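Local coordinates for protein DNA gyrase, B subunit, truncated (Myxococcus xanthus, PDB 3CWV) that belongs to the GyrB type II topoisomerases and probably binds ATP to drive the breakage, passage and rejoining of double-stranded DNA, at residues Phe37-Ala42 with Val54-Gly59; Asp94-Gly97 with Met101-Val104; Glu44-Gly49 with Ala183-Leu188; His32-Phe37 with Phe157-Thr162. All coordinates share one frame; numbering follows the deposited sequence.

Contact 1: Phe37-Ala42 with Val54-Gly59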
loop_
_atom_site.group_PDB
_atom_site.type_symbol
_atom_site.label_atom_id
_atom_site.label_comp_id
_atom_site.label_asym_id
_atom_site.label_seq_id
_atom_site.Cartn_x
_atom_site.Cartn_y
_atom_site.Cartn_z
ATOM N N PHE A 37 -2.449 3.240 -8.719
ATOM C CA PHE A 37 -2.197 4.666 -8.409
ATOM C C PHE A 37 -3.318 5.240 -7.525
ATOM O O PHE A 37 -3.062 6.018 -6.581
ATOM C CB PHE A 37 -2.046 5.539 -9.676
ATOM C CG PHE A 37 -0.864 5.170 -10.584
ATOM C CD1 PHE A 37 0.279 4.573 -10.076
ATOM C CD2 PHE A 37 -0.912 5.489 -11.943
ATOM C CE1 PHE A 37 1.390 4.274 -10.933
ATOM C CE2 PHE A 37 0.164 5.197 -12.791
ATOM C CZ PHE A 37 1.317 4.590 -12.284
ATOM N N LEU A 38 -4.570 4.920 -7.856
ATOM C CA LEU A 38 -5.710 5.320 -6.984
ATOM C C LEU A 38 -5.627 4.743 -5.566
ATOM O O LEU A 38 -5.776 5.469 -4.571
ATOM C CB LEU A 38 -7.064 4.976 -7.621
ATOM C CG LEU A 38 -7.737 6.030 -8.485
ATOM C CD1 LEU A 38 -8.983 5.414 -9.109
ATOM C CD2 LEU A 38 -8.133 7.300 -7.646
ATOM N N LEU A 39 -5.452 3.435 -5.451
ATOM C CA LEU A 39 -5.226 2.800 -4.145
ATOM C C LEU A 39 -4.074 3.430 -3.341
ATOM O O LEU A 39 -4.177 3.581 -2.109
ATOM C CB LEU A 39 -4.972 1.279 -4.316
ATOM C CG LEU A 39 -6.236 0.539 -4.791
ATOM C CD1 LEU A 39 -5.892 -0.911 -5.203
ATOM C CD2 LEU A 39 -7.279 0.549 -3.708
ATOM N N ASP A 40 -2.991 3.815 -4.028
ATOM C CA ASP A 40 -1.861 4.481 -3.354
ATOM C C ASP A 40 -2.269 5.858 -2.759
ATOM O O ASP A 40 -1.757 6.274 -1.702
ATOM C CB ASP A 40 -0.680 4.680 -4.298
ATOM C CG ASP A 40 0.085 3.366 -4.632
ATOM O OD1 ASP A 40 -0.133 2.315 -3.992
ATOM O OD2 ASP A 40 0.915 3.418 -5.570
ATOM N N VAL A 41 -3.135 6.584 -3.468
ATOM C CA VAL A 41 -3.713 7.830 -2.936
ATOM C C VAL A 41 -4.428 7.586 -1.594
ATOM O O VAL A 41 -4.207 8.311 -0.605
ATOM C CB VAL A 41 -4.732 8.486 -3.916
ATOM C CG1 VAL A 41 -5.362 9.722 -3.252
ATOM C CG2 VAL A 41 -4.063 8.918 -5.193
ATOM N N ALA A 42 -5.282 6.562 -1.568
ATOM C CA ALA A 42 -6.041 6.186 -0.370
ATOM C C ALA A 42 -5.095 5.733 0.746
ATOM O O ALA A 42 -5.274 6.104 1.902
ATOM C CB ALA A 42 -7.066 5.057 -0.714
ATOM N N VAL A 54 -12.188 2.851 2.399
ATOM C CA VAL A 54 -11.840 2.865 0.975
ATOM C C VAL A 54 -12.671 1.780 0.301
ATOM O O VAL A 54 -12.680 0.628 0.770
ATOM C CB VAL A 54 -10.326 2.505 0.759
ATOM C CG1 VAL A 54 -9.985 2.450 -0.753
ATOM C CG2 VAL A 54 -9.429 3.479 1.471
ATOM N N VAL A 55 -13.372 2.134 -0.771
ATOM C CA VAL A 55 -14.149 1.176 -1.569
ATOM C C VAL A 55 -13.689 1.196 -3.029
ATOM O O VAL A 55 -13.728 2.234 -3.681
ATOM C CB VAL A 55 -15.629 1.515 -1.558
ATOM C CG1 VAL A 55 -16.450 0.398 -2.272
ATOM C CG2 VAL A 55 -16.106 1.677 -0.108
ATOM N N LEU A 56 -13.283 0.035 -3.536
ATOM C CA LEU A 56 -12.895 -0.119 -4.928
ATOM C C LEU A 56 -13.989 -0.919 -5.643
ATOM O O LEU A 56 -14.428 -1.992 -5.183
ATOM C CB LEU A 56 -11.537 -0.826 -5.039
ATOM C CG LEU A 56 -11.079 -1.095 -6.473
ATOM C CD1 LEU A 56 -10.774 0.260 -7.149
ATOM C CD2 LEU A 56 -9.852 -2.002 -6.548
ATOM N N GLU A 57 -14.421 -0.408 -6.778
ATOM C CA GLU A 57 -15.540 -1.013 -7.486
ATOM C C GLU A 57 -15.153 -1.213 -8.944
ATOM O O GLU A 57 -14.676 -0.289 -9.615
ATOM C CB GLU A 57 -16.735 -0.084 -7.355
ATOM C CG GLU A 57 -18.051 -0.601 -7.776
ATOM C CD GLU A 57 -19.145 0.381 -7.382
ATOM O OE1 GLU A 57 -19.594 1.161 -8.254
ATOM O OE2 GLU A 57 -19.521 0.396 -6.188
ATOM N N VAL A 58 -15.332 -2.439 -9.429
ATOM C CA VAL A 58 -15.108 -2.749 -10.845
ATOM C C VAL A 58 -16.473 -3.050 -11.477
ATOM O O VAL A 58 -17.271 -3.804 -10.928
ATOM C CB VAL A 58 -14.135 -3.945 -11.033
ATOM C CG1 VAL A 58 -13.743 -4.107 -12.498
ATOM C CG2 VAL A 58 -12.908 -3.738 -10.205
ATOM N N GLY A 59 -16.757 -2.410 -12.593
ATOM C CA GLY A 59 -18.021 -2.623 -13.272
ATOM C C GLY A 59 -17.797 -3.518 -14.470
ATOM O O GLY A 59 -16.650 -3.758 -14.873
#
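Leu39 and Ala42 of the helix pack on Val54 and Leu56 of the strand in a helix-on-sheet layer of the GHKL ATPase fold, the fold of the N-terminal domain of GyrB proteins. The two short segments run nearly antiparallel, with 169° between their directions and axes 9.9 Å apart, a spacing that side chains must fill. Three residues apart, Leu39 and Ala42 lie on the same side of the helix; Val54 and Leu56 alternate with Val55, whose side chain points away from the helix.

The two leucines meet by their outermost methyls. In Leu39, chi2 of 170° stretches the chain out and puts CD1 at its end, although its CB does not point straight at the strand. Leu56 has CG anti to the backbone N (chi1 177°) and carries CD2 as its far methyl. These tips lie 4.3 Å apart, Leu39 CD1 to Leu56 CD2, a loose van der Waals approach. The second methyl of Leu39, CD2, reaches back along the strand to Val54 CG1 at 4.4 Å.

Packing is closer at the other end, where alanine lets the backbones draw together: the CA atoms of Ala42 and Val54 are 6.8 Å apart, against 8.2 Å for those of Leu39 and Leu56. Leu66 of the adjoining strand 64-70 also touches Leu39 and Val54, and Cys178 of helix 171-184 touches Leu56. Val54 presents both branches to the helix, so that Ala42 CB rests on the valine fork, 3.6 Å from Val54 CG2 and 3.9 Å from Val54 CG1.

Contact 2: Asp94-Gly97 with Met101-Val104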
loop_
_atom_site.group_PDB
_atom_site.type_symbol
_atom_site.label_atom_id
_atom_site.label_comp_id
_atom_site.label_asym_id
_atom_site.label_seq_id
_atom_site.Cartn_x
_atom_site.Cartn_y
_atom_site.Cartn_z
ATOM N N ASP A 94 0.272 19.714 0.250
ATOM C CA ASP A 94 -0.539 18.717 0.953
ATOM C C ASP A 94 -1.911 18.627 0.322
ATOM O O ASP A 94 -2.378 19.583 -0.291
ATOM C CB ASP A 94 -0.741 19.082 2.441
ATOM C CG ASP A 94 0.577 19.267 3.192
ATOM O OD1 ASP A 94 0.953 18.321 3.913
ATOM O OD2 ASP A 94 1.224 20.347 3.042
ATOM N N GLY A 95 -2.578 17.490 0.493
ATOM C CA GLY A 95 -3.908 17.351 -0.081
ATOM C C GLY A 95 -4.158 15.953 -0.564
ATOM O O GLY A 95 -3.206 15.165 -0.767
ATOM N N TRP A 96 -5.438 15.632 -0.705
ATOM C CA TRP A 96 -5.859 14.357 -1.291
ATOM C C TRP A 96 -5.232 14.175 -2.685
ATOM O O TRP A 96 -5.506 14.938 -3.603
ATOM C CB TRP A 96 -7.395 14.270 -1.361
ATOM C CG TRP A 96 -7.869 12.861 -1.493
ATOM C CD1 TRP A 96 -8.169 11.984 -0.475
ATOM C CD2 TRP A 96 -8.084 12.147 -2.718
ATOM N NE1 TRP A 96 -8.578 10.761 -1.006
ATOM C CE2 TRP A 96 -8.524 10.833 -2.373
ATOM C CE3 TRP A 96 -7.980 12.495 -4.068
ATOM C CZ2 TRP A 96 -8.831 9.865 -3.333
ATOM C CZ3 TRP A 96 -8.290 11.532 -5.025
ATOM C CH2 TRP A 96 -8.712 10.226 -4.644
ATOM N N GLY A 97 -4.376 13.180 -2.841
ATOM C CA GLY A 97 -3.726 12.920 -4.165
ATOM C C GLY A 97 -2.579 13.869 -4.481
ATOM O O GLY A 97 -1.995 13.797 -5.556
ATOM N N MET A 101 0.279 9.765 -8.116
ATOM C CA MET A 101 0.153 9.534 -9.534
ATOM C C MET A 101 -1.321 9.614 -9.945
ATOM O O MET A 101 -1.706 9.143 -11.018
ATOM C CB MET A 101 0.721 8.142 -9.900
ATOM C CG MET A 101 2.217 7.936 -9.504
ATOM S SD MET A 101 3.262 8.951 -10.553
ATOM C CE MET A 101 3.272 7.985 -12.065
ATOM N N LEU A 102 -2.172 10.215 -9.108
ATOM C CA LEU A 102 -3.552 10.447 -9.541
ATOM C C LEU A 102 -3.739 11.050 -10.943
ATOM O O LEU A 102 -4.620 10.606 -11.702
ATOM C CB LEU A 102 -4.330 11.306 -8.491
ATOM C CG LEU A 102 -5.748 11.750 -8.843
ATOM C CD1 LEU A 102 -6.686 10.543 -9.027
ATOM C CD2 LEU A 102 -6.276 12.755 -7.750
ATOM N N VAL A 103 -2.975 12.090 -11.282
ATOM C CA VAL A 103 -3.173 12.763 -12.548
ATOM C C VAL A 103 -2.878 11.813 -13.729
ATOM O O VAL A 103 -3.421 11.999 -14.795
ATOM C CB VAL A 103 -2.315 14.031 -12.701
ATOM C CG1 VAL A 103 -0.812 13.721 -12.837
ATOM C CG2 VAL A 103 -2.781 14.862 -13.956
ATOM N N VAL A 104 -2.042 10.804 -13.507
ATOM C CA VAL A 104 -1.787 9.814 -14.588
ATOM C C VAL A 104 -3.038 8.987 -14.865
ATOM O O VAL A 104 -3.400 8.789 -16.009
ATOM C CB VAL A 104 -0.601 8.927 -14.251
ATOM C CG1 VAL A 104 -0.321 7.887 -15.402
ATOM C CG2 VAL A 104 0.613 9.794 -14.042
#
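Apolar packing between Trp96 and Leu102 carries this contact, which joins Asp94-Gly97, in the loop that leads into helix 102-107, to the first turn of that helix. In Leu102 a chi2 of 63° turns CD1 back and leaves CD2 pointing outward as the leading methyl. That methyl meets the six-membered part of the indole: Leu102 CD2 lies 3.6 Å from Trp96 CZ3 and 4.1 Å from Trp96 CE3. It comes in obliquely to the ring, and the two side chains cross at about a right angle. The same Leu102 CD2 approaches the backbone at Gly97 CA, 4.4 Å away, so a single methyl touches both the tryptophan and the glycine after it.

Polar links hold the turn between the segments. Ser100 OG is hydrogen-bonded to both Gly97 O and Leu102 N, bridging the loop to the first turn of the helix. Met101 occupies the N-cap position, and its carbonyl O accepts a weak bond from Val104 N at 3.0 Å.

By its place in the chain the loop probably corresponds to part of the ATP lid of GHKL relatives. Trp96 is buried among Val41 and Glu45 of helix 28-47, Asn77 and Leu78 of helix 75-82, and Val153 and Val155 of strand 151-159, while Leu102 also touches Leu38 of helix 28-47 and Val81 of helix 75-82.

Contact 3: Glu44-Gly49 with Ala183-Leu188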
loop_
_atom_site.group_PDB
_atom_site.type_symbol
_atom_site.label_atom_id
_atom_site.label_comp_id
_atom_site.label_asym_id
_atom_site.label_seq_id
_atom_site.Cartn_x
_atom_site.Cartn_y
_atom_site.Cartn_z
ATOM N N GLU A 44 -2.014 6.787 1.269
ATOM C CA GLU A 44 -1.305 7.920 1.850
ATOM C C GLU A 44 -2.205 8.685 2.815
ATOM O O GLU A 44 -1.752 9.143 3.893
ATOM C CB GLU A 44 -0.721 8.828 0.763
ATOM C CG GLU A 44 -0.112 10.136 1.300
ATOM C CD GLU A 44 1.178 9.945 2.109
ATOM O OE1 GLU A 44 1.767 8.847 2.117
ATOM O OE2 GLU A 44 1.616 10.925 2.738
ATOM N N GLU A 45 -3.482 8.820 2.467
ATOM C CA GLU A 45 -4.444 9.416 3.407
ATOM C C GLU A 45 -4.585 8.563 4.665
ATOM O O GLU A 45 -4.572 9.097 5.790
ATOM C CB GLU A 45 -5.816 9.599 2.772
ATOM C CG GLU A 45 -5.775 10.513 1.549
ATOM C CD GLU A 45 -5.390 11.951 1.910
ATOM O OE1 GLU A 45 -6.147 12.628 2.643
ATOM O OE2 GLU A 45 -4.320 12.386 1.458
ATOM N N ALA A 46 -4.737 7.251 4.495
ATOM C CA ALA A 46 -4.821 6.336 5.659
ATOM C C ALA A 46 -3.543 6.399 6.506
ATOM O O ALA A 46 -3.625 6.430 7.738
ATOM C CB ALA A 46 -5.102 4.888 5.217
ATOM N N ARG A 47 -2.378 6.378 5.853
ATOM C CA ARG A 47 -1.092 6.459 6.551
ATOM C C ARG A 47 -1.028 7.687 7.507
ATOM O O ARG A 47 -0.439 7.635 8.602
ATOM C CB ARG A 47 0.048 6.555 5.543
ATOM C CG ARG A 47 1.445 6.477 6.189
ATOM C CD ARG A 47 2.573 6.834 5.217
ATOM N NE ARG A 47 2.609 8.242 4.801
ATOM C CZ ARG A 47 3.027 9.244 5.576
ATOM N NH1 ARG A 47 3.430 9.000 6.822
ATOM N NH2 ARG A 47 3.059 10.483 5.103
ATOM N N ARG A 48 -1.659 8.772 7.085
ATOM C CA ARG A 48 -1.626 10.054 7.809
ATOM C C ARG A 48 -2.778 10.178 8.785
ATOM O O ARG A 48 -2.930 11.218 9.440
ATOM C CB ARG A 48 -1.718 11.213 6.815
ATOM C CG ARG A 48 -0.496 11.344 5.931
ATOM C CD ARG A 48 0.049 12.769 5.974
ATOM N NE ARG A 48 0.624 13.061 7.286
ATOM C CZ ARG A 48 0.883 14.284 7.735
ATOM N NH1 ARG A 48 0.607 15.351 6.976
ATOM N NH2 ARG A 48 1.406 14.435 8.948
ATOM N N GLY A 49 -3.605 9.136 8.864
ATOM C CA GLY A 49 -4.705 9.128 9.814
ATOM C C GLY A 49 -5.877 9.968 9.325
ATOM O O GLY A 49 -6.684 10.471 10.129
ATOM N N ALA A 183 -4.039 -4.675 5.416
ATOM C CA ALA A 183 -2.937 -5.128 6.283
ATOM C C ALA A 183 -1.889 -4.039 6.529
ATOM O O ALA A 183 -1.334 -3.934 7.631
ATOM C CB ALA A 183 -2.251 -6.364 5.669
ATOM N N LEU A 184 -1.600 -3.246 5.500
ATOM C CA LEU A 184 -0.492 -2.286 5.584
ATOM C C LEU A 184 -0.914 -1.021 6.327
ATOM O O LEU A 184 -0.077 -0.283 6.828
ATOM C CB LEU A 184 0.028 -1.937 4.193
ATOM C CG LEU A 184 0.760 -3.116 3.569
ATOM C CD1 LEU A 184 0.935 -2.943 2.077
ATOM C CD2 LEU A 184 2.098 -3.342 4.248
ATOM N N ALA A 185 -2.217 -0.786 6.379
ATOM C CA ALA A 185 -2.778 0.364 7.066
ATOM C C ALA A 185 -3.787 -0.165 8.102
ATOM O O ALA A 185 -4.997 -0.096 7.927
ATOM C CB ALA A 185 -3.410 1.325 6.049
ATOM N N PRO A 186 -3.261 -0.768 9.190
ATOM C CA PRO A 186 -4.105 -1.517 10.124
ATOM C C PRO A 186 -5.237 -0.682 10.664
ATOM O O PRO A 186 -5.008 0.449 11.100
ATOM C CB PRO A 186 -3.151 -1.909 11.271
ATOM C CG PRO A 186 -1.819 -1.395 10.931
ATOM C CD PRO A 186 -1.833 -0.782 9.549
ATOM N N GLY A 187 -6.451 -1.218 10.615
ATOM C CA GLY A 187 -7.620 -0.466 11.040
ATOM C C GLY A 187 -8.373 0.185 9.887
ATOM O O GLY A 187 -9.557 0.469 10.013
ATOM N N LEU A 188 -7.697 0.422 8.767
ATOM C CA LEU A 188 -8.376 0.903 7.560
ATOM C C LEU A 188 -9.395 -0.152 7.071
ATOM O O LEU A 188 -9.053 -1.332 6.962
ATOM C CB LEU A 188 -7.348 1.127 6.440
ATOM C CG LEU A 188 -7.888 1.640 5.101
ATOM C CD1 LEU A 188 -8.608 2.987 5.273
ATOM C CD2 LEU A 188 -6.767 1.739 4.050
#
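A helix C-cap of Schellman type, which ends helix 28-47 with Gly49 at positive phi, meets the type II beta turn Ala185-Leu188 that follows helix 171-184. Ala46 is the meeting point. Its CB lies 3.7 Å from Leu188 CD2 and 4.0 Å from Leu188 CD1, so it faces both methyls of the leucine. Alongside, Ala185 CB reaches Ala46 CB at 4.0 Å. The patch is small, 96 Å² in all, with two alanines and one leucine meeting. One of the two bonds of the Schellman motif is Gly49 N to Ala46 O; the beta turn is closed by Leu188 N to Ala185 O.

Beside the patch, Arg47 grips Glu44 side-on. Its NE meets Glu44 OE1 at 2.9 Å, almost straight at 178°; OE1 lies in the guanidinium plane but is approached from above the carboxylate plane. Arg47 NH2 forms a salt bridge to Glu44 OE2 at 2.8 Å, on the syn side yet 27° out of the carboxylate plane. Arg48 CG lies above one guanidinium face, displaced toward its rim.

The contact sits where the large sheet's helices adjoin the second sheet: Arg47 touches Ser307 of strand 300-307, Pro186 touches Arg238 and Gln240 of strand 237-245, and Leu184 packs on Val209 of helix 208-217.

Contact 4: His32-Phe37 with Phe157-Thr162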
loop_
_atom_site.group_PDB
_atom_site.type_symbol
_atom_site.label_atom_id
_atom_site.label_comp_id
_atom_site.label_asym_id
_atom_site.label_seq_id
_atom_site.Cartn_x
_atom_site.Cartn_y
_atom_site.Cartn_z
ATOM N N HIS A 32 -3.422 -2.069 -15.080
ATOM C CA HIS A 32 -3.655 -2.307 -13.651
ATOM C C HIS A 32 -3.030 -1.213 -12.781
ATOM O O HIS A 32 -3.573 -0.845 -11.738
ATOM C CB HIS A 32 -3.163 -3.689 -13.249
ATOM C CG HIS A 32 -4.025 -4.773 -13.812
ATOM N ND1 HIS A 32 -5.106 -5.295 -13.133
ATOM C CD2 HIS A 32 -4.047 -5.330 -15.042
ATOM C CE1 HIS A 32 -5.722 -6.178 -13.906
ATOM N NE2 HIS A 32 -5.094 -6.221 -15.070
ATOM N N HIS A 33 -1.905 -0.682 -13.231
ATOM C CA HIS A 33 -1.288 0.460 -12.524
ATOM C C HIS A 33 -2.161 1.683 -12.364
ATOM O O HIS A 33 -2.082 2.373 -11.361
ATOM C CB HIS A 33 0.065 0.788 -13.110
ATOM C CG HIS A 33 1.139 -0.074 -12.532
ATOM N ND1 HIS A 33 1.105 -1.450 -12.631
ATOM C CD2 HIS A 33 2.197 0.222 -11.745
ATOM C CE1 HIS A 33 2.133 -1.960 -11.976
ATOM N NE2 HIS A 33 2.820 -0.965 -11.441
ATOM N N LEU A 34 -3.056 1.915 -13.311
ATOM C CA LEU A 34 -3.993 3.017 -13.154
ATOM C C LEU A 34 -4.808 2.859 -11.886
ATOM O O LEU A 34 -5.096 3.845 -11.183
ATOM C CB LEU A 34 -4.923 3.107 -14.374
ATOM C CG LEU A 34 -4.275 3.247 -15.755
ATOM C CD1 LEU A 34 -5.433 3.426 -16.749
ATOM C CD2 LEU A 34 -3.308 4.437 -15.848
ATOM N N VAL A 35 -5.208 1.633 -11.595
ATOM C CA VAL A 35 -5.933 1.332 -10.361
ATOM C C VAL A 35 -5.028 1.412 -9.141
ATOM O O VAL A 35 -5.431 1.961 -8.097
ATOM C CB VAL A 35 -6.551 -0.091 -10.393
ATOM C CG1 VAL A 35 -7.366 -0.316 -9.126
ATOM C CG2 VAL A 35 -7.460 -0.219 -11.611
ATOM N N TYR A 36 -3.815 0.868 -9.256
ATOM C CA TYR A 36 -2.866 0.892 -8.126
ATOM C C TYR A 36 -2.536 2.340 -7.734
ATOM O O TYR A 36 -2.352 2.630 -6.542
ATOM C CB TYR A 36 -1.568 0.147 -8.473
ATOM C CG TYR A 36 -1.754 -1.338 -8.801
ATOM C CD1 TYR A 36 -2.826 -2.079 -8.285
ATOM C CD2 TYR A 36 -0.827 -2.000 -9.609
ATOM C CE1 TYR A 36 -2.965 -3.458 -8.587
ATOM C CE2 TYR A 36 -0.972 -3.359 -9.928
ATOM C CZ TYR A 36 -2.029 -4.067 -9.411
ATOM O OH TYR A 36 -2.163 -5.390 -9.728
ATOM N N PHE A 37 -2.449 3.240 -8.719
ATOM C CA PHE A 37 -2.197 4.666 -8.409
ATOM C C PHE A 37 -3.318 5.240 -7.525
ATOM O O PHE A 37 -3.062 6.018 -6.581
ATOM C CB PHE A 37 -2.046 5.539 -9.676
ATOM C CG PHE A 37 -0.864 5.170 -10.584
ATOM C CD1 PHE A 37 0.279 4.573 -10.076
ATOM C CD2 PHE A 37 -0.912 5.489 -11.943
ATOM C CE1 PHE A 37 1.390 4.274 -10.933
ATOM C CE2 PHE A 37 0.164 5.197 -12.791
ATOM C CZ PHE A 37 1.317 4.590 -12.284
ATOM N N PHE A 157 -13.482 6.216 -13.393
ATOM C CA PHE A 157 -12.852 6.477 -14.687
ATOM C C PHE A 157 -12.856 5.237 -15.572
ATOM O O PHE A 157 -13.070 4.117 -15.104
ATOM C CB PHE A 157 -11.413 7.028 -14.544
ATOM C CG PHE A 157 -10.408 6.006 -14.085
ATOM C CD1 PHE A 157 -9.576 5.378 -15.001
ATOM C CD2 PHE A 157 -10.305 5.659 -12.747
ATOM C CE1 PHE A 157 -8.638 4.406 -14.572
ATOM C CE2 PHE A 157 -9.382 4.698 -12.313
ATOM C CZ PHE A 157 -8.561 4.060 -13.223
ATOM N N VAL A 158 -12.639 5.485 -16.858
ATOM C CA VAL A 158 -12.582 4.456 -17.883
ATOM C C VAL A 158 -11.241 4.587 -18.615
ATOM O O VAL A 158 -11.000 5.567 -19.314
ATOM C CB VAL A 158 -13.746 4.627 -18.902
ATOM C CG1 VAL A 158 -13.726 3.492 -19.946
ATOM C CG2 VAL A 158 -15.104 4.659 -18.160
ATOM N N PRO A 159 -10.362 3.590 -18.451
ATOM C CA PRO A 159 -9.083 3.621 -19.163
ATOM C C PRO A 159 -9.355 3.854 -20.636
ATOM O O PRO A 159 -10.276 3.250 -21.193
ATOM C CB PRO A 159 -8.522 2.212 -18.926
ATOM C CG PRO A 159 -9.061 1.868 -17.534
ATOM C CD PRO A 159 -10.491 2.388 -17.610
ATOM N N ASP A 160 -8.552 4.717 -21.250
ATOM C CA ASP A 160 -8.782 5.148 -22.622
ATOM C C ASP A 160 -8.530 3.986 -23.588
ATOM O O ASP A 160 -7.381 3.504 -23.727
ATOM C CB ASP A 160 -7.840 6.318 -22.931
ATOM C CG ASP A 160 -8.245 7.091 -24.185
ATOM O OD1 ASP A 160 -8.587 6.449 -25.211
ATOM O OD2 ASP A 160 -8.269 8.337 -24.115
ATOM N N ALA A 161 -9.587 3.568 -24.290
ATOM C CA ALA A 161 -9.478 2.455 -25.250
ATOM C C ALA A 161 -8.603 2.748 -26.477
ATOM O O ALA A 161 -8.236 1.825 -27.202
ATOM C CB ALA A 161 -10.872 2.014 -25.699
ATOM N N THR A 162 -8.292 4.009 -26.733
ATOM C CA THR A 162 -7.376 4.354 -27.829
ATOM C C THR A 162 -5.903 4.246 -27.390
ATOM O O THR A 162 -4.999 4.332 -28.209
ATOM C CB THR A 162 -7.622 5.775 -28.437
ATOM O OG1 THR A 162 -7.353 6.804 -27.465
ATOM C CG2 THR A 162 -9.058 5.929 -28.936
#
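Leu34 and Val35 bring helix 28-47 against Phe157 and Pro159 at the end of strand 151-159, the segments running at 150° to each other with axes 10.0 Å apart.

Leu34 makes most of the contact. Its CB sits 3.9 Å from both Phe157 CE1 and Phe157 CZ, approaching the ring obliquely. Farther out, its extended chain (chi2 -176°) places CD1 on the proline ring, 4.0 Å from Pro159 CB and equally 4.0 Å from Pro159 CG; Leu34 CD1 also keeps touch with Phe157 CE1. Leu34 is thus braced by the aromatic ring near its base and by the proline at its end. The backbone continues this packing: Val35 N lies at the edge of the phenyl, near its plane, 4.4 Å from Phe157 CZ. Phe157 reaches the helix with chi1 at 72°, its CG between backbone N and carbonyl carbon.

Beyond the strand, Asp160 OD1 accepts from Thr162 N through its anti lone pair, an Asx turn, and also from Thr162 OG1; its OD2 forms a salt bridge with Arg16. Around the contact, Phe157 also packs on Ser109 and Tyr112 of strand 109-118, Leu34 O bonds to Ser105 OG of helix 102-107, and Val35 leans on Leu174 of helix 171-184.

How the contacts relate
From the N terminus, helix 28-47 supplies three of the four contacts. Contact 1 closes the shortest of its loops, folding strand 53-58 back along it; contact 2 then forms a local loop later in the chain and joins the helix from another direction, with Val41 CG1 3.5 Å from Trp96 CE2. Contact 4 spans both, tying the earlier part of the helix to strand 151-159 of the same eight-stranded sheet. Contact 3 starts at the helix's C-terminal end and encloses contact 2, but crosses contacts 1 and 4 because it opens inside their loops and closes after both, at the end of helix 171-184. Contacts 3 and 4 do not touch; their centres are about 23 Å apart.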